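Local coordinates for protein UDP-N-Acetylenolpyruvylglucosamine Reductase (Thermus caldophilus, PDB 2GQT) that probably reduces UDP-N-acetylenolpyruvylglucosamine to UDP-N-acetylmuramate with FAD and NADPH, a step in building the bacterial cell wall, at residues Gly48-Val53 and Glu261-Val266; Gly198-Asn203 and Asn234-Leu239; Leu221-Ala226 and Val247-Arg252. All blocks are in the same frame, centred on the assembly; numbering follows the deposited sequence.

Contact 1. Residues Gly48-Val53 and Glu261-Val266; sequences GSNLLV and ELEWEV. With FAD (flavin-adenine dinucleotide), chain C.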
loop_
_atom_site.group_PDB
_atom_site.type_symbol
_atom_site.label_atom_id
_atom_site.label_comp_id
_atom_site.label_asym_id
_atom_site.label_seq_id
_atom_site.Cartn_x
_atom_site.Cartn_y
_atom_site.Cartn_z
ATOM N N GLY A 48 3.788 -0.956 4.281
ATOM C CA GLY A 48 4.904 -0.097 3.909
ATOM C C GLY A 48 5.257 -0.140 2.432
ATOM O O GLY A 48 6.410 0.141 2.089
ATOM N N SER A 49 4.290 -0.471 1.562
ATOM C CA SER A 49 4.574 -0.651 0.143
ATOM C C SER A 49 4.352 0.591 -0.709
ATOM O O SER A 49 4.662 0.567 -1.894
ATOM C CB SER A 49 3.803 -1.848 -0.438
ATOM O OG SER A 49 2.398 -1.624 -0.480
ATOM N N ASN A 50 3.825 1.669 -0.128
ATOM C CA ASN A 50 3.760 2.940 -0.860
ATOM C C ASN A 50 4.529 4.081 -0.199
ATOM O O ASN A 50 4.381 5.245 -0.601
ATOM C CB ASN A 50 2.315 3.374 -1.142
ATOM C CG ASN A 50 2.235 4.451 -2.230
ATOM O OD1 ASN A 50 1.592 5.488 -2.056
ATOM N ND2 ASN A 50 2.932 4.225 -3.334
ATOM N N LEU A 51 5.371 3.748 0.778
ATOM C CA LEU A 51 6.063 4.764 1.573
ATOM C C LEU A 51 7.518 4.957 1.204
ATOM O O LEU A 51 8.279 3.990 1.093
ATOM C CB LEU A 51 6.003 4.421 3.065
ATOM C CG LEU A 51 4.603 4.393 3.687
ATOM C CD1 LEU A 51 4.688 3.980 5.137
ATOM C CD2 LEU A 51 3.893 5.728 3.570
ATOM N N LEU A 52 7.884 6.221 1.037
ATOM C CA LEU A 52 9.278 6.639 1.033
ATOM C C LEU A 52 9.537 7.356 2.363
ATOM O O LEU A 52 9.115 8.486 2.561
ATOM C CB LEU A 52 9.558 7.565 -0.158
ATOM C CG LEU A 52 10.922 8.258 -0.216
ATOM C CD1 LEU A 52 12.059 7.269 -0.061
ATOM C CD2 LEU A 52 11.070 9.062 -1.495
ATOM N N VAL A 53 10.190 6.668 3.288
ATOM C CA VAL A 53 10.439 7.224 4.612
ATOM C C VAL A 53 11.840 7.789 4.636
ATOM O O VAL A 53 12.796 7.098 4.298
ATOM C CB VAL A 53 10.252 6.171 5.725
ATOM C CG1 VAL A 53 10.505 6.808 7.095
ATOM C CG2 VAL A 53 8.847 5.575 5.654
ATOM N N GLU A 261 4.825 13.549 -11.197
ATOM C CA GLU A 261 4.572 13.661 -9.759
ATOM C C GLU A 261 4.737 12.290 -9.111
ATOM O O GLU A 261 4.439 11.266 -9.731
ATOM C CB GLU A 261 3.166 14.224 -9.478
ATOM C CG GLU A 261 2.951 15.688 -9.898
ATOM C CD GLU A 261 3.757 16.689 -9.072
ATOM O OE1 GLU A 261 3.881 16.512 -7.839
ATOM O OE2 GLU A 261 4.267 17.670 -9.661
ATOM N N LEU A 262 5.207 12.278 -7.866
ATOM C CA LEU A 262 5.376 11.038 -7.111
ATOM C C LEU A 262 4.057 10.358 -6.797
ATOM O O LEU A 262 3.085 11.010 -6.406
ATOM C CB LEU A 262 6.099 11.300 -5.794
ATOM C CG LEU A 262 7.620 11.330 -5.788
ATOM C CD1 LEU A 262 8.092 11.560 -4.364
ATOM C CD2 LEU A 262 8.200 10.031 -6.342
ATOM N N GLU A 263 4.040 9.044 -6.967
ATOM C CA GLU A 263 2.940 8.207 -6.498
ATOM C C GLU A 263 3.165 7.851 -5.021
ATOM O O GLU A 263 2.210 7.759 -4.243
ATOM C CB GLU A 263 2.839 6.951 -7.365
ATOM C CG GLU A 263 1.760 5.948 -6.962
ATOM C CD GLU A 263 0.337 6.384 -7.307
ATOM O OE1 GLU A 263 0.124 7.541 -7.714
ATOM O OE2 GLU A 263 -0.588 5.560 -7.150
ATOM N N TRP A 264 4.429 7.665 -4.636
ATOM C CA TRP A 264 4.764 7.376 -3.241
ATOM C C TRP A 264 4.364 8.501 -2.322
ATOM O O TRP A 264 4.392 9.670 -2.706
ATOM C CB TRP A 264 6.261 7.208 -3.034
ATOM C CG TRP A 264 6.900 6.141 -3.791
ATOM C CD1 TRP A 264 6.366 4.941 -4.154
ATOM C CD2 TRP A 264 8.243 6.149 -4.260
ATOM N NE1 TRP A 264 7.300 4.204 -4.848
ATOM C CE2 TRP A 264 8.466 4.923 -4.914
ATOM C CE3 TRP A 264 9.282 7.085 -4.194
ATOM C CZ2 TRP A 264 9.682 4.612 -5.510
ATOM C CZ3 TRP A 264 10.489 6.774 -4.778
ATOM C CH2 TRP A 264 10.683 5.544 -5.421
ATOM N N GLU A 265 4.040 8.142 -1.090
ATOM C CA GLU A 265 3.900 9.109 -0.029
ATOM C C GLU A 265 5.200 9.183 0.746
ATOM O O GLU A 265 5.779 8.151 1.099
ATOM C CB GLU A 265 2.785 8.681 0.900
ATOM C CG GLU A 265 2.563 9.617 2.067
ATOM C CD GLU A 265 1.414 9.182 2.947
ATOM O OE1 GLU A 265 0.621 8.314 2.519
ATOM O OE2 GLU A 265 1.305 9.719 4.067
ATOM N N VAL A 266 5.646 10.407 1.007
ATOM C CA VAL A 266 6.866 10.668 1.754
ATOM C C VAL A 266 6.530 10.922 3.227
ATOM O O VAL A 266 5.629 11.697 3.543
ATOM C CB VAL A 266 7.654 11.872 1.168
ATOM C CG1 VAL A 266 8.896 12.157 1.997
ATOM C CG2 VAL A 266 8.032 11.614 -0.293
HETATM P PA FAD C . 1.519 1.704 3.435
HETATM O O1A FAD C . 2.522 1.896 2.376
HETATM O O2A FAD C . 1.914 1.123 4.738
HETATM O O5B FAD C . 0.756 3.061 3.740
HETATM C C5B FAD C . 0.244 3.839 2.652
HETATM C C4B FAD C . -0.731 4.873 3.172
HETATM O O4B FAD C . -1.870 4.189 3.734
HETATM C C3B FAD C . -0.170 5.765 4.289
HETATM O O3B FAD C . -0.800 7.043 4.180
HETATM C C2B FAD C . -0.644 5.047 5.546
HETATM O O2B FAD C . -0.745 5.928 6.664
HETATM C C1B FAD C . -2.025 4.601 5.115
HETATM N N9A FAD C . -2.587 3.457 5.864
HETATM C C8A FAD C . -2.063 2.225 5.965
HETATM N N7A FAD C . -2.878 1.467 6.703
HETATM C C5A FAD C . -3.936 2.210 7.049
HETATM C C6A FAD C . -5.088 1.995 7.815
HETATM N N6A FAD C . -5.375 0.815 8.381
HETATM N N1A FAD C . -5.956 3.015 7.965
HETATM C C2A FAD C . -5.718 4.216 7.419
HETATM N N3A FAD C . -4.633 4.479 6.696
HETATM C C4A FAD C . -3.742 3.483 6.517
HETATM N N1 FAD C . -0.642 0.196 -5.915
HETATM C C2 FAD C . -1.737 0.133 -6.748
HETATM O O2 FAD C . -2.676 0.898 -6.577
HETATM N N3 FAD C . -1.761 -0.780 -7.799
HETATM C C4 FAD C . -0.711 -1.662 -8.023
HETATM O O4 FAD C . -0.772 -2.466 -8.959
HETATM C C4X FAD C . 0.388 -1.599 -7.168
HETATM N N5 FAD C . 1.468 -2.457 -7.362
HETATM C C5X FAD C . 2.538 -2.430 -6.458
HETATM C C6 FAD C . 3.582 -3.340 -6.620
HETATM C C7 FAD C . 4.656 -3.353 -5.735
HETATM C C7M FAD C . 5.786 -4.371 -5.927
HETATM C C8 FAD C . 4.681 -2.434 -4.681
HETATM C C8M FAD C . 5.859 -2.427 -3.696
HETATM C C9 FAD C . 3.642 -1.520 -4.525
HETATM C C9A FAD C . 2.561 -1.505 -5.407
HETATM N N10 FAD C . 1.506 -0.590 -5.260
HETATM C C10 FAD C . 0.415 -0.669 -6.123
HETATM C "C1'" FAD C . 1.525 0.480 -4.228
HETATM C "C2'" FAD C . 0.996 -0.007 -2.868
HETATM O "O2'" FAD C . 1.036 -1.445 -2.788
HETATM C "C3'" FAD C . -0.438 0.451 -2.602
HETATM O "O3'" FAD C . -0.491 1.884 -2.567
HETATM C "C4'" FAD C . -0.992 -0.142 -1.300
HETATM O "O4'" FAD C . -2.392 0.136 -1.214
HETATM C "C5'" FAD C . -0.300 0.387 -0.046
HETATM O "O5'" FAD C . -0.775 -0.398 1.049
HETATM P P FAD C . 0.173 -0.640 2.311
HETATM O O1P FAD C . -0.613 -1.433 3.276
HETATM O O2P FAD C . 1.515 -1.108 1.906
HETATM O O3P FAD C . 0.251 0.868 2.857
#
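Leu52 N donates to Glu265 O across 2.9 Å, and this bond joins two short strands side by side. Strands 51-53 and 265-267 form a two-stranded parallel sheet at the FAD site of this MurB-family reductase; the rest of both segments is loop or turn. A second backbone bond runs from Glu265 N to Asn50 O at 3.0 Å. The register pairs Leu51 with Glu265 and Leu52 with Val266.

The tight part lies on the face that carries Leu52 and Val266. Leu52 has CG anti to its backbone N (chi1 172°). Its methyl sits obliquely to the indole of Trp264, with Leu52 CD2 3.8 Å from Trp264 CE3. Leu52 CD2 also lies 4.1 Å from Val266 CG2. Helix 244-257 packs against this cluster, with Val247 touching both Leu52 and Trp264. The indole N-H is used as well, in a weak bond to Ala197 O.

The face with Leu51 and Glu265 is looser: their side chains make no contact within 4 Å of each other. Glu265 is partly open to solvent, as is Val266 on the other face. Here the cofactor does much of the packing. Leu51 CG lies against the phosphate oxygen O1A of FAD. The turn before the strand grips the diphosphate through three successive backbone N-H groups: Gly48 N meets O2A, Ser49 N meets O2P and Asn50 N meets O1A. These donors would probably offset part of the phosphate charge. Ser49 OG is bonded to O2P and to the ribityl O2', so one hydroxyl ties two parts of the cofactor together. Glu265 runs out extended, and Trp267 NE1 bonds its OE2. Glu265 OE1 accepts a hydrogen bond from the adenosine ribose hydroxyl O3B of FAD at 2.5 Å.

Contact 2. Residues Gly198-Asn203 and Asn234-Leu239; sequences GCAFKN and NFIVNL. With FAD (flavin-adenine dinucleotide), chain C.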
loop_
_atom_site.group_PDB
_atom_site.type_symbol
_atom_site.label_atom_id
_atom_site.label_comp_id
_atom_site.label_asym_id
_atom_site.label_seq_id
_atom_site.Cartn_x
_atom_site.Cartn_y
_atom_site.Cartn_z
ATOM N N GLY A 198 6.789 -0.002 -5.482
ATOM C CA GLY A 198 5.886 -0.008 -6.628
ATOM C C GLY A 198 6.172 1.171 -7.526
ATOM O O GLY A 198 7.235 1.785 -7.423
ATOM N N CYS A 199 5.220 1.495 -8.395
ATOM C CA CYS A 199 5.367 2.618 -9.315
ATOM C C CYS A 199 5.761 3.894 -8.561
ATOM O O CYS A 199 5.028 4.353 -7.676
ATOM C CB CYS A 199 4.080 2.823 -10.121
ATOM S SG CYS A 199 3.737 1.531 -11.360
ATOM N N ALA A 200 6.938 4.432 -8.889
ATOM C CA ALA A 200 7.441 5.675 -8.293
ATOM C C ALA A 200 6.564 6.863 -8.635
ATOM O O ALA A 200 6.235 7.672 -7.761
ATOM C CB ALA A 200 8.876 5.944 -8.754
ATOM N N PHE A 201 6.194 6.956 -9.909
ATOM C CA PHE A 201 5.523 8.128 -10.448
ATOM C C PHE A 201 4.099 7.837 -10.896
ATOM O O PHE A 201 3.770 6.701 -11.249
ATOM C CB PHE A 201 6.329 8.718 -11.616
ATOM C CG PHE A 201 7.680 9.239 -11.210
ATOM C CD1 PHE A 201 8.831 8.494 -11.441
ATOM C CD2 PHE A 201 7.797 10.469 -10.580
ATOM C CE1 PHE A 201 10.078 8.974 -11.044
ATOM C CE2 PHE A 201 9.043 10.953 -10.177
ATOM C CZ PHE A 201 10.182 10.205 -10.418
ATOM N N LYS A 202 3.279 8.885 -10.861
ATOM C CA LYS A 202 1.949 8.895 -11.470
ATOM C C LYS A 202 2.075 9.046 -12.985
ATOM O O LYS A 202 3.070 9.568 -13.480
ATOM C CB LYS A 202 1.145 10.089 -10.954
ATOM C CG LYS A 202 0.779 10.039 -9.485
ATOM C CD LYS A 202 -0.008 11.282 -9.087
ATOM C CE LYS A 202 -0.647 11.136 -7.713
ATOM N NZ LYS A 202 0.362 11.156 -6.628
ATOM N N ASN A 203 1.041 8.633 -13.712
ATOM C CA ASN A 203 0.979 8.871 -15.152
ATOM C C ASN A 203 0.307 10.207 -15.487
ATOM O O ASN A 203 -0.772 10.507 -14.961
ATOM C CB ASN A 203 0.249 7.721 -15.855
ATOM C CG ASN A 203 0.967 6.390 -15.715
ATOM O OD1 ASN A 203 2.192 6.331 -15.604
ATOM N ND2 ASN A 203 0.202 5.308 -15.732
ATOM N N ASN A 234 9.433 2.879 -14.395
ATOM C CA ASN A 234 8.694 3.471 -13.276
ATOM C C ASN A 234 8.977 2.800 -11.930
ATOM O O ASN A 234 8.219 2.956 -10.970
ATOM C CB ASN A 234 7.186 3.505 -13.559
ATOM C CG ASN A 234 6.476 4.631 -12.807
ATOM O OD1 ASN A 234 7.113 5.552 -12.291
ATOM N ND2 ASN A 234 5.149 4.554 -12.737
ATOM N N PHE A 235 10.073 2.051 -11.850
ATOM C CA PHE A 235 10.494 1.455 -10.591
ATOM C C PHE A 235 11.886 1.928 -10.206
ATOM O O PHE A 235 12.827 1.861 -11.005
ATOM C CB PHE A 235 10.433 -0.071 -10.656
ATOM C CG PHE A 235 9.034 -0.615 -10.644
ATOM C CD1 PHE A 235 8.258 -0.611 -11.800
ATOM C CD2 PHE A 235 8.484 -1.129 -9.476
ATOM C CE1 PHE A 235 6.960 -1.104 -11.793
ATOM C CE2 PHE A 235 7.182 -1.634 -9.463
ATOM C CZ PHE A 235 6.421 -1.619 -10.627
ATOM N N ILE A 236 11.996 2.457 -8.991
ATOM C CA ILE A 236 13.291 2.721 -8.393
ATOM C C ILE A 236 13.572 1.601 -7.416
ATOM O O ILE A 236 12.752 1.279 -6.535
ATOM C CB ILE A 236 13.362 4.103 -7.716
ATOM C CG1 ILE A 236 13.303 5.190 -8.794
ATOM C CG2 ILE A 236 14.630 4.226 -6.851
ATOM C CD1 ILE A 236 13.004 6.594 -8.280
ATOM N N VAL A 237 14.728 0.987 -7.580
ATOM C CA VAL A 237 15.077 -0.149 -6.763
ATOM C C VAL A 237 16.255 0.146 -5.828
ATOM O O VAL A 237 17.113 1.004 -6.105
ATOM C CB VAL A 237 15.304 -1.408 -7.640
ATOM C CG1 VAL A 237 14.027 -1.758 -8.423
ATOM C CG2 VAL A 237 16.471 -1.197 -8.592
ATOM N N ASN A 238 16.257 -0.562 -4.703
ATOM C CA ASN A 238 17.277 -0.462 -3.675
ATOM C C ASN A 238 18.240 -1.632 -3.845
ATOM O O ASN A 238 17.871 -2.781 -3.612
ATOM C CB ASN A 238 16.581 -0.494 -2.302
ATOM C CG ASN A 238 17.538 -0.357 -1.121
ATOM O OD1 ASN A 238 17.094 -0.217 0.023
ATOM N ND2 ASN A 238 18.839 -0.409 -1.377
ATOM N N LEU A 239 19.465 -1.334 -4.273
ATOM C CA LEU A 239 20.458 -2.370 -4.580
ATOM C C LEU A 239 21.173 -2.915 -3.342
ATOM O O LEU A 239 21.980 -3.843 -3.442
ATOM C CB LEU A 239 21.473 -1.858 -5.605
ATOM C CG LEU A 239 20.914 -1.504 -6.990
ATOM C CD1 LEU A 239 21.986 -0.860 -7.837
ATOM C CD2 LEU A 239 20.353 -2.718 -7.716
HETATM P PA FAD C . 1.519 1.704 3.435
HETATM O O1A FAD C . 2.522 1.896 2.376
HETATM O O2A FAD C . 1.914 1.123 4.738
HETATM O O5B FAD C . 0.756 3.061 3.740
HETATM C C5B FAD C . 0.244 3.839 2.652
HETATM C C4B FAD C . -0.731 4.873 3.172
HETATM O O4B FAD C . -1.870 4.189 3.734
HETATM C C3B FAD C . -0.170 5.765 4.289
HETATM O O3B FAD C . -0.800 7.043 4.180
HETATM C C2B FAD C . -0.644 5.047 5.546
HETATM O O2B FAD C . -0.745 5.928 6.664
HETATM C C1B FAD C . -2.025 4.601 5.115
HETATM N N9A FAD C . -2.587 3.457 5.864
HETATM C C8A FAD C . -2.063 2.225 5.965
HETATM N N7A FAD C . -2.878 1.467 6.703
HETATM C C5A FAD C . -3.936 2.210 7.049
HETATM C C6A FAD C . -5.088 1.995 7.815
HETATM N N6A FAD C . -5.375 0.815 8.381
HETATM N N1A FAD C . -5.956 3.015 7.965
HETATM C C2A FAD C . -5.718 4.216 7.419
HETATM N N3A FAD C . -4.633 4.479 6.696
HETATM C C4A FAD C . -3.742 3.483 6.517
HETATM N N1 FAD C . -0.642 0.196 -5.915
HETATM C C2 FAD C . -1.737 0.133 -6.748
HETATM O O2 FAD C . -2.676 0.898 -6.577
HETATM N N3 FAD C . -1.761 -0.780 -7.799
HETATM C C4 FAD C . -0.711 -1.662 -8.023
HETATM O O4 FAD C . -0.772 -2.466 -8.959
HETATM C C4X FAD C . 0.388 -1.599 -7.168
HETATM N N5 FAD C . 1.468 -2.457 -7.362
HETATM C C5X FAD C . 2.538 -2.430 -6.458
HETATM C C6 FAD C . 3.582 -3.340 -6.620
HETATM C C7 FAD C . 4.656 -3.353 -5.735
HETATM C C7M FAD C . 5.786 -4.371 -5.927
HETATM C C8 FAD C . 4.681 -2.434 -4.681
HETATM C C8M FAD C . 5.859 -2.427 -3.696
HETATM C C9 FAD C . 3.642 -1.520 -4.525
HETATM C C9A FAD C . 2.561 -1.505 -5.407
HETATM N N10 FAD C . 1.506 -0.590 -5.260
HETATM C C10 FAD C . 0.415 -0.669 -6.123
HETATM C "C1'" FAD C . 1.525 0.480 -4.228
HETATM C "C2'" FAD C . 0.996 -0.007 -2.868
HETATM O "O2'" FAD C . 1.036 -1.445 -2.788
HETATM C "C3'" FAD C . -0.438 0.451 -2.602
HETATM O "O3'" FAD C . -0.491 1.884 -2.567
HETATM C "C4'" FAD C . -0.992 -0.142 -1.300
HETATM O "O4'" FAD C . -2.392 0.136 -1.214
HETATM C "C5'" FAD C . -0.300 0.387 -0.046
HETATM O "O5'" FAD C . -0.775 -0.398 1.049
HETATM P P FAD C . 0.173 -0.640 2.311
HETATM O O1P FAD C . -0.613 -1.433 3.276
HETATM O O2P FAD C . 1.515 -1.108 1.906
HETATM O O3P FAD C . 0.251 0.868 2.857
#
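Ala200 N donates to Asn234 O at 2.9 Å where loop 198-203 passes the start of segment 234-239, and the CA-H of Cys199 approaches the same oxygen. The side chain of Asn234 adds two more bonds to the loop. With CG anti to its backbone N (chi1 -153°), its amide reaches the backbone of Phe201. Asn234 OD1 accepts from Phe201 N at 2.9 Å. Asn234 ND2 donates to Phe201 O at 3.0 Å, nearly straight and in the plane of the amide. The two bonds fix the rotation of the amide. Asn234 OD1 also lies at the edge of the Phe201 ring, whose plane is only 12° from that of the amide. An alanine in place of Asn234 would probably leave both Phe201 N and Phe201 O without their mates here and let the loop shift.

This loop of the MurB C-terminal domain carries Cys199, the likely proton donor. Asn234 ND2 lies 3.3 Å from Cys199 CB. Phe235 comes from another direction and places one ring face under Cys199 N. Cys199 SG makes an oblique sulfur-aromatic contact, 4.8 Å from the centroid of the Phe235 ring. Gly198 CA packs 3.5 Å from Phe235 CE2. Gly198 also lies close against the flavin, with Gly198 N 3.2 Å from the methyl C8M of FAD.

Contact 3. Residues Leu221-Ala226 and Val247-Arg252; sequences LRVGDA and VLELVR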
loop_
_atom_site.group_PDB
_atom_site.type_symbol
_atom_site.label_atom_id
_atom_site.label_comp_id
_atom_site.label_asym_id
_atom_site.label_seq_id
_atom_site.Cartn_x
_atom_site.Cartn_y
_atom_site.Cartn_z
ATOM N N LEU A 221 20.129 4.647 -14.404
ATOM C CA LEU A 221 20.750 5.753 -13.678
ATOM C C LEU A 221 20.727 5.460 -12.188
ATOM O O LEU A 221 19.713 4.992 -11.653
ATOM C CB LEU A 221 20.081 7.083 -13.988
ATOM C CG LEU A 221 20.445 7.704 -15.340
ATOM C CD1 LEU A 221 19.741 9.034 -15.499
ATOM C CD2 LEU A 221 21.950 7.884 -15.526
ATOM N N ARG A 222 21.846 5.751 -11.528
ATOM C CA ARG A 222 22.094 5.287 -10.166
ATOM C C ARG A 222 22.641 6.415 -9.293
ATOM O O ARG A 222 23.601 7.090 -9.674
ATOM C CB ARG A 222 23.080 4.106 -10.198
ATOM C CG ARG A 222 23.336 3.413 -8.861
ATOM C CD ARG A 222 24.169 2.143 -9.051
ATOM N NE ARG A 222 24.502 1.519 -7.773
ATOM C CZ ARG A 222 25.114 0.347 -7.628
ATOM N NH1 ARG A 222 25.473 -0.367 -8.688
ATOM N NH2 ARG A 222 25.363 -0.119 -6.411
ATOM N N VAL A 223 22.010 6.621 -8.137
ATOM C CA VAL A 223 22.546 7.482 -7.079
ATOM C C VAL A 223 22.799 6.576 -5.876
ATOM O O VAL A 223 21.858 6.084 -5.248
ATOM C CB VAL A 223 21.587 8.647 -6.708
ATOM C CG1 VAL A 223 22.192 9.504 -5.590
ATOM C CG2 VAL A 223 21.267 9.506 -7.937
ATOM N N GLY A 224 24.070 6.333 -5.571
ATOM C CA GLY A 224 24.441 5.414 -4.497
ATOM C C GLY A 224 23.942 4.012 -4.792
ATOM O O GLY A 224 24.326 3.414 -5.792
ATOM N N ASP A 225 23.067 3.495 -3.931
ATOM C CA ASP A 225 22.439 2.185 -4.143
ATOM C C ASP A 225 20.990 2.275 -4.672
ATOM O O ASP A 225 20.302 1.258 -4.777
ATOM C CB ASP A 225 22.490 1.343 -2.858
ATOM C CG ASP A 225 23.819 0.607 -2.667
ATOM O OD1 ASP A 225 24.727 0.709 -3.524
ATOM O OD2 ASP A 225 23.951 -0.087 -1.636
ATOM N N ALA A 226 20.528 3.485 -4.982
ATOM C CA ALA A 226 19.223 3.693 -5.610
ATOM C C ALA A 226 19.395 3.702 -7.128
ATOM O O ALA A 226 20.293 4.368 -7.645
ATOM C CB ALA A 226 18.606 4.994 -5.132
ATOM N N VAL A 247 17.406 8.041 -3.025
ATOM C CA VAL A 247 16.146 7.867 -3.735
ATOM C C VAL A 247 15.579 9.232 -4.152
ATOM O O VAL A 247 15.188 9.403 -5.309
ATOM C CB VAL A 247 15.122 7.084 -2.885
ATOM C CG1 VAL A 247 13.791 7.009 -3.614
ATOM C CG2 VAL A 247 15.655 5.694 -2.564
ATOM N N LEU A 248 15.540 10.195 -3.228
ATOM C CA LEU A 248 15.026 11.543 -3.546
ATOM C C LEU A 248 15.843 12.234 -4.629
ATOM O O LEU A 248 15.289 12.903 -5.496
ATOM C CB LEU A 248 14.971 12.440 -2.306
ATOM C CG LEU A 248 13.873 12.199 -1.262
ATOM C CD1 LEU A 248 14.161 13.057 -0.044
ATOM C CD2 LEU A 248 12.468 12.477 -1.802
ATOM N N GLU A 249 17.157 12.060 -4.581
ATOM C CA GLU A 249 18.011 12.628 -5.619
ATOM C C GLU A 249 17.677 12.048 -6.992
ATOM O O GLU A 249 17.581 12.778 -7.977
ATOM C CB GLU A 249 19.478 12.402 -5.290
ATOM C CG GLU A 249 20.409 13.180 -6.200
ATOM C CD GLU A 249 21.852 13.117 -5.764
ATOM O OE1 GLU A 249 22.737 13.192 -6.640
ATOM O OE2 GLU A 249 22.105 12.985 -4.549
ATOM N N LEU A 250 17.480 10.737 -7.055
ATOM C CA LEU A 250 17.083 10.098 -8.295
ATOM C C LEU A 250 15.721 10.585 -8.790
ATOM O O LEU A 250 15.538 10.812 -9.988
ATOM C CB LEU A 250 17.082 8.590 -8.108
ATOM C CG LEU A 250 16.911 7.727 -9.343
ATOM C CD1 LEU A 250 17.942 8.068 -10.426
ATOM C CD2 LEU A 250 17.000 6.270 -8.936
ATOM N N VAL A 251 14.776 10.756 -7.861
ATOM C CA VAL A 251 13.473 11.339 -8.186
ATOM C C VAL A 251 13.636 12.722 -8.835
ATOM O O VAL A 251 13.027 13.006 -9.878
ATOM C CB VAL A 251 12.566 11.397 -6.932
ATOM C CG1 VAL A 251 11.356 12.283 -7.155
ATOM C CG2 VAL A 251 12.116 9.988 -6.550
ATOM N N ARG A 252 14.456 13.570 -8.223
ATOM C CA ARG A 252 14.707 14.900 -8.765
ATOM C C ARG A 252 15.349 14.837 -10.151
ATOM O O ARG A 252 15.041 15.649 -11.022
ATOM C CB ARG A 252 15.561 15.719 -7.805
ATOM C CG ARG A 252 14.819 16.168 -6.558
ATOM C CD ARG A 252 15.578 17.267 -5.825
ATOM N NE ARG A 252 16.942 16.862 -5.496
ATOM C CZ ARG A 252 17.283 16.151 -4.424
ATOM N NH1 ARG A 252 16.363 15.750 -3.553
ATOM N NH2 ARG A 252 18.553 15.839 -4.221
#
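Val223 and Glu249 cross at about a right angle. The valine methyl rests on the aliphatic stem and carboxylate of the glutamate, with Val223 CG1 3.6 Å from Glu249 CD. Glu249 can offer its length because its chain is extended beyond CG. Val223 CG2 turns to the helix backbone and lies 4.1 Å from Leu250 N. Both methyls of Val223 thus face the helix at Glu249 and Leu250.

Leu250 points toward the strands and packs beside Val223. Its CG is anti to the backbone N (chi1 -170°), and its two methyls part at the far end. Leu250 CD1 meets Leu221 O at 3.8 Å. Leu250 CD2 meets the backbone of Ala226, 3.9 Å from Ala226 C. Ala226 also points to the helix. Ala226 CB lies 4.0 Å from Val247 CG2, although Val247 CB points away from the hairpin; the other methyl of Val247, CG1, packs on Leu52 and Trp264. No hydrogen bond crosses between the segments. The contact is largely apolar, and Glu249 and Leu221 are partly exposed.

The Arg222 side chain points away from the helix and runs extended alongside the turn. Arg222 NE donates to Gly224 O at 2.7 Å. Arg222 NH2 forms a salt bridge with Asp225 OD1 at 3.1 Å, and Gln241 N bonds the other carboxylate oxygen. Val223 and Ala226 are joined by two backbone bonds, and Gly224 has positive phi at the second position of the turn. Together these features define a tight beta hairpin with a type II' turn, part of a three-stranded antiparallel sheet with helix 244-257 packed on one face.

Overall arrangement
Contact 1 joins the FAD-binding domain to the C-terminal domain. Contacts 2 and 3 lie wholly within the C-terminal domain. Along the chain both fall between the segments of contact 1, and their own segments alternate. The centres of contacts 1 and 2 are about 9 Å apart, and both touch FAD. A probable backbone hydrogen bond from Glu263 N to Ala200 O links them. The centre of contact 3 lies about 11 Å from that of contact 2 and about 14 Å from that of contact 1, away from the cofactor. Contacts 2 and 3 reach the same three-stranded sheet. Helix 244-257 packs on Ile236, Leu52 and Trp264, and so bridges this sheet and the two-stranded parallel sheet of contact 1.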